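Local structure of SusD homolog (Bacteroides thetaiotaomicron VPI-5482, 3FDH) at residues 56-61 against 66-71; 36-41 against 248-253; 464-469 against 478-483. The protein probably binds glycans at the outer membrane, as a SusD/RagB-family lipoprotein that would serve nutrient uptake. All coordinates share one frame; numbering follows the deposited sequence. Where two conformers were deposited one is given.

Overall arrangement
Contact 2 opens first along the chain, at the break between helices 21-37 and 40-48, and closes more than two hundred residues later at the start of helix 250-258, so it ties the N-terminal helices to the middle of the chain. Nested inside that long loop, contact 1 closes a short one, folding the segment after helix 57-63 back onto the helix. Contact 3 follows in series near the C terminus, where 478-483 returns to 464-469. Contact 3 touches both of the others: its Tyr481 OH probably hydrogen-bonds Ser70 O of contact 1, and its Tyr464 OH probably does the same with Ile41 O of contact 2. Contacts 1 and 2 do not touch.

Contact 1: 56-61 against 66-71; sequences DNQLYY and ENEPSS
Gln58 NE2 donates to Glu68 OE2 at 2.7 Å, with an N-H...O angle of 161°. The carboxylate oxygen receives it through its syn lone pair and lies close to the amide plane of the glutamine, although the amide and carboxylate planes themselves stand 73° apart. Glu68 gets there by a bend: CG leaves anti to the backbone N (chi1 -171°), the chain then turns at chi2, and CG passes 3.4 Å from Gln58 O. A second bond runs backbone to backbone, from Glu66 N to Tyr61 O at 2.8 Å, and Glu68 CB packs 3.7 Å from Tyr61 C.

At the outer side, Glu66 OE1 sits at the edge of the Tyr61 ring, 4.0 Å from CD1, and takes a hydrogen bond from a water that also bonds Tyr60 OH. Tyr60 in turn lays its CD2 over the centre of one face of the Tyr61 ring.

Further out, Tyr44 OH of helix 40-48 makes a second hydrogen bond to Glu68 OE2. With two such partners on one oxygen, Glu68 probably stays ionised, and its carboxylate joins the loop after helix 57-63 to two helices.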
loop_
_atom_site.group_PDB
_atom_site.type_symbol
_atom_site.label_atom_id
_atom_site.label_comp_id
_atom_site.label_asym_id
_atom_site.label_seq_id
_atom_site.Cartn_x
_atom_site.Cartn_y
_atom_site.Cartn_z
ATOM N N ASP A 56 -9.031 2.152 -19.231
ATOM C CA ASP A 56 -10.386 2.629 -19.472
ATOM C C ASP A 56 -10.879 3.678 -18.473
ATOM O O ASP A 56 -10.521 3.674 -17.299
ATOM C CB ASP A 56 -11.367 1.448 -19.483
ATOM C CG ASP A 56 -12.731 1.846 -20.022
ATOM O OD1 ASP A 56 -12.819 2.259 -21.187
ATOM O OD2 ASP A 56 -13.713 1.751 -19.273
ATOM N N ASN A 57 -11.686 4.584 -19.010
ATOM C CA ASN A 57 -12.398 5.579 -18.248
ATOM C C ASN A 57 -11.482 6.399 -17.351
ATOM O O ASN A 57 -10.409 6.827 -17.764
ATOM C CB ASN A 57 -13.484 4.867 -17.428
ATOM C CG ASN A 57 -14.696 5.762 -17.094
ATOM O OD1 ASN A 57 -14.583 6.974 -16.923
ATOM N ND2 ASN A 57 -15.856 5.144 -16.982
ATOM N N GLN A 58 -11.904 6.623 -16.117
ATOM C CA GLN A 58 -11.100 7.464 -15.228
ATOM C C GLN A 58 -9.633 7.077 -15.114
ATOM O O GLN A 58 -8.754 7.943 -15.176
ATOM C CB GLN A 58 -11.710 7.587 -13.833
ATOM C CG GLN A 58 -12.920 8.490 -13.853
ATOM C CD GLN A 58 -13.550 8.697 -12.467
ATOM O OE1 GLN A 58 -14.640 8.157 -12.206
ATOM N NE2 GLN A 58 -12.859 9.454 -11.560
ATOM N N LEU A 59 -9.374 5.802 -14.939
ATOM C CA LEU A 59 -7.992 5.319 -14.777
ATOM C C LEU A 59 -7.195 5.513 -16.085
ATOM O O LEU A 59 -5.969 5.642 -16.059
ATOM C CB LEU A 59 -7.952 3.870 -14.274
ATOM C CG LEU A 59 -6.665 3.442 -13.570
ATOM C CD1 LEU A 59 -6.397 4.313 -12.333
ATOM C CD2 LEU A 59 -6.755 1.976 -13.197
ATOM N N TYR A 60 -7.908 5.564 -17.198
ATOM C CA TYR A 60 -7.255 5.801 -18.505
ATOM C C TYR A 60 -6.718 7.222 -18.503
ATOM O O TYR A 60 -5.550 7.467 -18.871
ATOM C CB TYR A 60 -8.194 5.591 -19.697
ATOM C CG TYR A 60 -7.628 6.193 -20.967
ATOM C CD1 TYR A 60 -6.671 5.525 -21.708
ATOM C CD2 TYR A 60 -8.001 7.454 -21.378
ATOM C CE1 TYR A 60 -6.118 6.087 -22.854
ATOM C CE2 TYR A 60 -7.461 8.028 -22.524
ATOM C CZ TYR A 60 -6.496 7.346 -23.231
ATOM O OH TYR A 60 -5.948 7.903 -24.344
ATOM N N TYR A 61 -7.556 8.124 -18.014
ATOM C CA TYR A 61 -7.224 9.582 -17.964
ATOM C C TYR A 61 -6.124 9.879 -16.939
ATOM O O TYR A 61 -5.318 10.816 -17.072
ATOM C CB TYR A 61 -8.473 10.469 -17.827
ATOM C CG TYR A 61 -9.288 10.363 -19.122
ATOM C CD1 TYR A 61 -8.797 10.896 -20.306
ATOM C CD2 TYR A 61 -10.468 9.655 -19.167
ATOM C CE1 TYR A 61 -9.489 10.754 -21.517
ATOM C CE2 TYR A 61 -11.169 9.495 -20.362
ATOM C CZ TYR A 61 -10.670 10.036 -21.535
ATOM O OH TYR A 61 -11.388 9.876 -22.706
ATOM N N GLU A 66 -4.304 13.166 -18.115
ATOM C CA GLU A 66 -5.182 14.228 -18.604
ATOM C C GLU A 66 -6.247 14.595 -17.568
ATOM O O GLU A 66 -7.268 13.927 -17.434
ATOM C CB GLU A 66 -5.755 13.849 -19.983
ATOM C CG GLU A 66 -4.595 13.516 -20.979
ATOM C CD GLU A 66 -5.003 12.959 -22.367
ATOM O OE1 GLU A 66 -6.211 12.786 -22.654
ATOM O OE2 GLU A 66 -4.067 12.690 -23.178
ATOM N N ASN A 67 -5.982 15.677 -16.837
ATOM C CA ASN A 67 -6.902 16.223 -15.818
ATOM C C ASN A 67 -7.087 15.409 -14.557
ATOM O O ASN A 67 -7.060 15.922 -13.436
ATOM C CB ASN A 67 -8.274 16.353 -16.441
ATOM C CG ASN A 67 -8.295 17.367 -17.569
ATOM O OD1 ASN A 67 -7.602 18.369 -17.508
ATOM N ND2 ASN A 67 -9.071 17.093 -18.614
ATOM N N GLU A 68 -7.312 14.127 -14.772
ATOM C CA GLU A 68 -7.662 13.213 -13.692
ATOM C C GLU A 68 -6.741 13.258 -12.453
ATOM O O GLU A 68 -7.212 13.255 -11.319
ATOM C CB GLU A 68 -7.736 11.771 -14.222
ATOM C CG GLU A 68 -8.287 10.720 -13.262
ATOM C CD GLU A 68 -9.773 10.818 -13.031
ATOM O OE1 GLU A 68 -10.463 11.587 -13.726
ATOM O OE2 GLU A 68 -10.273 10.070 -12.153
ATOM N N PRO A 69 -5.425 13.301 -12.663
ATOM C CA PRO A 69 -4.581 13.257 -11.472
ATOM C C PRO A 69 -4.549 14.480 -10.611
ATOM O O PRO A 69 -4.076 14.401 -9.477
ATOM C CB PRO A 69 -3.170 12.975 -12.025
ATOM C CG PRO A 69 -3.377 12.547 -13.474
ATOM C CD PRO A 69 -4.671 13.124 -13.909
ATOM N N SER A 70 -5.093 15.582 -11.118
ATOM C CA SER A 70 -5.019 16.877 -10.423
ATOM C C SER A 70 -6.374 17.471 -10.049
ATOM O O SER A 70 -6.477 18.614 -9.531
ATOM C CB SER A 70 -4.233 17.888 -11.272
ATOM O OG SER A 70 -4.911 18.216 -12.479
ATOM N N SER A 71 -7.419 16.731 -10.371
ATOM C CA SER A 71 -8.803 17.157 -10.049
ATOM C C SER A 71 -9.188 16.817 -8.622
ATOM O O SER A 71 -9.036 15.684 -8.196
ATOM C CB SER A 71 -9.839 16.520 -11.005
ATOM O OG SER A 71 -11.148 16.793 -10.534
HETATM O O HOH W 1 -6.312 10.534 -24.645
#

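Contact 2: 36-41 against 248-253; sequences NASGDI and INPFYG
An asparagine N-cap opens helix 250-258, and the first turn of that helix rests against the two-residue break between helices 21-37 and 40-48, inside the largely helical SusD-like fold. Ser38 is the first residue to leave the helical path, and Gly39 takes the N-cap position of the next helix. Across from them stands Pro250, whose ring meets Ser38 along its CB-CG edge: its CG lies 3.4 Å from Ser38 OG and 3.5 Å from Ser38 O. Pro250 CB is also 3.5 Å from Ser38 O, so two ring carbons share that carbonyl oxygen. The serine hydroxyl reaches the proline because a chi1 of -175° points OG away from its own backbone N, on a CB that already points at the other segment. This is a small, buried van der Waals contact, and Thr330 of strand 330-331 packs on both Ser38 and Pro250.

The helix start is held firmly from its own side. The amide nitrogen of Asn249, ND2, hydrogen-bonds Ala328 O and Ala427 O, which pins the cap residue between two other parts of the chain while its oxygen turns to the helix. There OD1 accepts a weak bond from Phe251 N and a much straighter one from Tyr252 N, 2.9 Å long at 169°, with the donor tilted 21° from the carbonyl plane of the asparagine.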
loop_
_atom_site.group_PDB
_atom_site.type_symbol
_atom_site.label_atom_id
_atom_site.label_comp_id
_atom_site.label_asym_id
_atom_site.label_seq_id
_atom_site.Cartn_x
_atom_site.Cartn_y
_atom_site.Cartn_z
ATOM N N ASN A 36 -9.847 2.496 2.248
ATOM C CA ASN A 36 -8.812 3.469 2.502
ATOM C C ASN A 36 -7.445 3.119 1.983
ATOM O O ASN A 36 -6.896 3.856 1.175
ATOM C CB ASN A 36 -8.755 3.782 3.989
ATOM C CG ASN A 36 -10.082 4.314 4.500
ATOM O OD1 ASN A 36 -11.023 4.522 3.705
ATOM N ND2 ASN A 36 -10.180 4.521 5.799
ATOM N N ALA A 37 -6.880 2.050 2.522
ATOM C CA ALA A 37 -5.560 1.532 2.069
ATOM C C ALA A 37 -5.598 0.880 0.669
ATOM O O ALA A 37 -4.709 1.108 -0.162
ATOM C CB ALA A 37 -5.003 0.494 3.072
ATOM N N SER A 38 -6.636 0.121 0.374
ATOM C CA SER A 38 -6.576 -0.666 -0.850
ATOM C C SER A 38 -7.699 -0.400 -1.837
ATOM O O SER A 38 -7.943 -1.208 -2.715
ATOM C CB SER A 38 -6.496 -2.131 -0.493
ATOM O OG SER A 38 -6.321 -2.937 -1.654
ATOM N N GLY A 39 -8.332 0.735 -1.642
ATOM C CA GLY A 39 -9.371 1.289 -2.526
ATOM C C GLY A 39 -8.771 2.131 -3.638
ATOM O O GLY A 39 -7.706 1.830 -4.153
ATOM N N ASP A 40 -9.394 3.266 -3.917
ATOM C CA ASP A 40 -8.925 4.128 -5.010
ATOM C C ASP A 40 -7.500 4.607 -4.831
ATOM O O ASP A 40 -6.806 4.754 -5.783
ATOM C CB ASP A 40 -9.784 5.386 -5.169
ATOM C CG ASP A 40 -11.235 5.111 -5.576
ATOM O OD1 ASP A 40 -11.525 4.032 -6.101
ATOM O OD2 ASP A 40 -12.083 6.019 -5.350
ATOM N N ILE A 41 -7.061 4.834 -3.602
ATOM C CA ILE A 41 -5.683 5.305 -3.379
ATOM C C ILE A 41 -4.720 4.311 -4.024
ATOM O O ILE A 41 -3.791 4.687 -4.744
ATOM C CB ILE A 41 -5.341 5.447 -1.882
ATOM C CG1 ILE A 41 -6.174 6.561 -1.238
ATOM C CG2 ILE A 41 -3.861 5.796 -1.688
ATOM C CD1 ILE A 41 -6.042 7.863 -1.900
ATOM N N ILE A 248 -15.846 -9.398 -1.506
ATOM C CA ILE A 248 -14.632 -9.412 -2.327
ATOM C C ILE A 248 -13.493 -8.457 -2.022
ATOM O O ILE A 248 -13.640 -7.425 -1.396
ATOM C CB ILE A 248 -15.023 -9.288 -3.810
ATOM C CG1 ILE A 248 -15.425 -7.858 -4.158
ATOM C CG2 ILE A 248 -16.132 -10.302 -4.146
ATOM C CD1 ILE A 248 -16.098 -7.720 -5.559
ATOM N N ASN A 249 -12.335 -8.893 -2.492
ATOM C CA ASN A 249 -11.072 -8.148 -2.421
ATOM C C ASN A 249 -11.249 -6.881 -3.258
ATOM O O ASN A 249 -11.819 -6.935 -4.351
ATOM C CB ASN A 249 -9.923 -9.051 -2.927
ATOM C CG ASN A 249 -8.652 -8.293 -3.227
ATOM O OD1 ASN A 249 -8.619 -7.460 -4.114
ATOM N ND2 ASN A 249 -7.568 -8.636 -2.512
ATOM N N PRO A 250 -10.733 -5.739 -2.773
ATOM C CA PRO A 250 -10.994 -4.449 -3.410
ATOM C C PRO A 250 -10.299 -4.158 -4.734
ATOM O O PRO A 250 -10.824 -3.392 -5.550
ATOM C CB PRO A 250 -10.587 -3.455 -2.332
ATOM C CG PRO A 250 -9.522 -4.167 -1.556
ATOM C CD PRO A 250 -10.042 -5.580 -1.482
ATOM N N PHE A 251 -9.126 -4.748 -4.898
ATOM C CA PHE A 251 -8.338 -4.685 -6.123
ATOM C C PHE A 251 -9.113 -5.512 -7.183
ATOM O O PHE A 251 -9.399 -5.059 -8.301
ATOM C CB PHE A 251 -6.924 -5.233 -5.875
ATOM C CG PHE A 251 -6.019 -5.142 -7.075
ATOM C CD1 PHE A 251 -5.367 -3.969 -7.376
ATOM C CD2 PHE A 251 -5.833 -6.222 -7.908
ATOM C CE1 PHE A 251 -4.550 -3.861 -8.484
ATOM C CE2 PHE A 251 -5.041 -6.116 -9.016
ATOM C CZ PHE A 251 -4.376 -4.943 -9.307
ATOM N N TYR A 252 -9.449 -6.734 -6.800
ATOM C CA TYR A 252 -10.300 -7.580 -7.624
ATOM C C TYR A 252 -11.596 -6.834 -7.966
ATOM O O TYR A 252 -12.098 -6.864 -9.109
ATOM C CB TYR A 252 -10.613 -8.904 -6.893
ATOM C CG TYR A 252 -11.753 -9.675 -7.513
ATOM C CD1 TYR A 252 -13.076 -9.380 -7.199
ATOM C CD2 TYR A 252 -11.508 -10.712 -8.393
ATOM C CE1 TYR A 252 -14.110 -10.086 -7.781
ATOM C CE2 TYR A 252 -12.524 -11.414 -8.969
ATOM C CZ TYR A 252 -13.822 -11.098 -8.669
ATOM O OH TYR A 252 -14.832 -11.826 -9.230
ATOM N N GLY A 253 -12.094 -6.118 -6.964
ATOM C CA GLY A 253 -13.356 -5.399 -7.063
ATOM C C GLY A 253 -13.346 -4.340 -8.121
ATOM O O GLY A 253 -14.298 -4.199 -8.909
#

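Contact 3: 464-469 against 478-483; sequences YPYGNS and KAAYGN
Tyr466 CE2 touches the methyl of Ala480, with 3.6 Å between CE2 and CB, and this is where the two segments come closest. The neighbouring ring atom, Tyr466 CD2, lies 4.0 Å from both CA and CB of Tyr481, with that CA at the ring edge and near its plane. One side of the tyrosine ring thus runs alongside the last turn of helix 475-481. Tyr481 answers from the other segment. Its chi1 of 169° carries the ring across to the 465-466 backbone, and its CE1 meets Pro465 CB at 3.7 Å. The proline carbon comes to the ring edge, close to its plane, so neither face of Tyr481 is used by Pro465.

Between the two segments two short helices follow one another, 468-473 and then 475-481, and bring the chain back to 464-469, with Gly467 as N-cap of the first. Pro465 and Tyr466 pack on Ala480 and Tyr481 where the two ends of this excursion meet. Both tyrosines carry their hydroxyls beyond this patch to backbone carbonyls: Tyr466 OH bonds Asp129 O, and Tyr481 OH bonds Ser70 O. These anchors fix the far end of each ring, so the rings are held at both ends. Met151 of strand 151-152 also packs on Tyr466 and Ala480.

The solvent side is looser. Lys478 and Ala479 are exposed, and the lysine leaves its helix directed away from 464-469 with an extended chain. The helix ends just past Tyr481: Gly482 N still bonds Lys478 O at 3.1 Å, but Gly482 itself has a positive phi of 55° and turns the exposed chain out toward Asn483, whose OD1 accepts from Asp485 N.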
loop_
_atom_site.group_PDB
_atom_site.type_symbol
_atom_site.label_atom_id
_atom_site.label_comp_id
_atom_site.label_asym_id
_atom_site.label_seq_id
_atom_site.Cartn_x
_atom_site.Cartn_y
_atom_site.Cartn_z
ATOM N N TYR A 464 -1.638 13.459 -4.111
ATOM C CA TYR A 464 -3.046 13.390 -4.547
ATOM C C TYR A 464 -3.701 14.738 -4.262
ATOM O O TYR A 464 -3.419 15.352 -3.222
ATOM C CB TYR A 464 -3.844 12.335 -3.817
ATOM C CG TYR A 464 -3.461 10.924 -4.262
ATOM C CD1 TYR A 464 -2.286 10.725 -4.928
ATOM C CD2 TYR A 464 -4.273 9.848 -3.982
ATOM C CE1 TYR A 464 -1.914 9.430 -5.313
ATOM C CE2 TYR A 464 -3.918 8.610 -4.357
ATOM C CZ TYR A 464 -2.766 8.399 -5.015
ATOM O OH TYR A 464 -2.488 7.071 -5.347
ATOM N N PRO A 465 -4.629 15.170 -5.139
ATOM C CA PRO A 465 -5.300 16.421 -4.849
ATOM C C PRO A 465 -6.334 16.327 -3.717
ATOM O O PRO A 465 -6.986 15.292 -3.506
ATOM C CB PRO A 465 -6.017 16.740 -6.178
ATOM C CG PRO A 465 -6.234 15.400 -6.819
ATOM C CD PRO A 465 -4.993 14.648 -6.478
ATOM N N TYR A 466 -6.465 17.421 -2.995
ATOM C CA TYR A 466 -7.452 17.516 -1.906
ATOM C C TYR A 466 -8.872 17.294 -2.429
ATOM O O TYR A 466 -9.227 17.665 -3.571
ATOM C CB TYR A 466 -7.403 18.879 -1.205
ATOM C CG TYR A 466 -6.067 19.235 -0.555
ATOM C CD1 TYR A 466 -5.631 18.576 0.586
ATOM C CD2 TYR A 466 -5.253 20.230 -1.089
ATOM C CE1 TYR A 466 -4.389 18.885 1.177
ATOM C CE2 TYR A 466 -4.020 20.563 -0.492
ATOM C CZ TYR A 466 -3.610 19.902 0.643
ATOM O OH TYR A 466 -2.402 20.221 1.212
ATOM N N GLY A 467 -9.698 16.733 -1.554
ATOM C CA GLY A 467 -11.086 16.421 -1.883
ATOM C C GLY A 467 -11.894 17.665 -2.028
ATOM O O GLY A 467 -11.750 18.608 -1.262
ATOM N N ASN A 468 -12.770 17.667 -3.023
ATOM C CA ASN A 468 -13.578 18.857 -3.317
ATOM C C ASN A 468 -14.581 19.130 -2.216
ATOM O O ASN A 468 -15.131 20.227 -2.107
ATOM C CB ASN A 468 -14.274 18.805 -4.699
ATOM C CG ASN A 468 -15.305 17.696 -4.817
ATOM O OD1 ASN A 468 -14.963 16.542 -4.935
ATOM N ND2 ASN A 468 -16.575 18.059 -4.824
ATOM N N SER A 469 -14.813 18.131 -1.389
ATOM C CA SER A 469 -15.734 18.306 -0.290
ATOM C C SER A 469 -15.176 19.358 0.619
ATOM O O SER A 469 -15.906 20.132 1.205
ATOM C CB SER A 469 -15.962 17.023 0.488
ATOM O OG SER A 469 -16.894 16.213 -0.217
ATOM N N LYS A 478 -9.162 25.073 0.158
ATOM C CA LYS A 478 -9.439 25.590 -1.183
ATOM C C LYS A 478 -8.211 26.338 -1.674
ATOM O O LYS A 478 -7.749 26.157 -2.800
ATOM C CB LYS A 478 -10.636 26.545 -1.197
ATOM C CG LYS A 478 -10.957 27.088 -2.589
ATOM C CD LYS A 478 -12.074 28.130 -2.546
ATOM C CE LYS A 478 -12.577 28.437 -3.959
ATOM N NZ LYS A 478 -13.466 29.648 -4.037
ATOM N N ALA A 479 -7.652 27.152 -0.795
ATOM C CA ALA A 479 -6.490 27.951 -1.163
ATOM C C ALA A 479 -5.304 27.043 -1.500
ATOM O O ALA A 479 -4.592 27.299 -2.470
ATOM C CB ALA A 479 -6.124 28.944 -0.044
ATOM N N ALA A 480 -5.122 25.969 -0.734
ATOM C CA ALA A 480 -4.000 25.053 -0.932
ATOM C C ALA A 480 -4.135 24.224 -2.213
ATOM O O ALA A 480 -3.141 23.866 -2.849
ATOM C CB ALA A 480 -3.833 24.110 0.254
ATOM N N TYR A 481 -5.382 23.951 -2.594
ATOM C CA TYR A 481 -5.652 23.122 -3.784
ATOM C C TYR A 481 -5.381 23.928 -5.057
ATOM O O TYR A 481 -4.918 23.411 -6.086
ATOM C CB TYR A 481 -7.101 22.571 -3.789
ATOM C CG TYR A 481 -7.424 21.962 -5.130
ATOM C CD1 TYR A 481 -6.894 20.735 -5.505
ATOM C CD2 TYR A 481 -8.221 22.615 -6.027
ATOM C CE1 TYR A 481 -7.161 20.215 -6.754
ATOM C CE2 TYR A 481 -8.509 22.096 -7.248
ATOM C CZ TYR A 481 -7.968 20.910 -7.626
ATOM O OH TYR A 481 -8.235 20.438 -8.879
ATOM N N GLY A 482 -5.688 25.208 -4.975
ATOM C CA GLY A 482 -5.527 26.104 -6.124
ATOM C C GLY A 482 -6.276 25.578 -7.343
ATOM O O GLY A 482 -7.478 25.439 -7.309
ATOM N N ASN A 483 -5.556 25.298 -8.423
ATOM C CA ASN A 483 -6.162 24.790 -9.670
ATOM C C ASN A 483 -5.716 23.375 -9.885
ATOM O O ASN A 483 -5.981 22.758 -10.918
ATOM C CB ASN A 483 -5.812 25.644 -10.896
ATOM C CG ASN A 483 -4.343 25.636 -11.224
ATOM O OD1 ASN A 483 -3.565 24.905 -10.614
ATOM N ND2 ASN A 483 -3.958 26.436 -12.199
#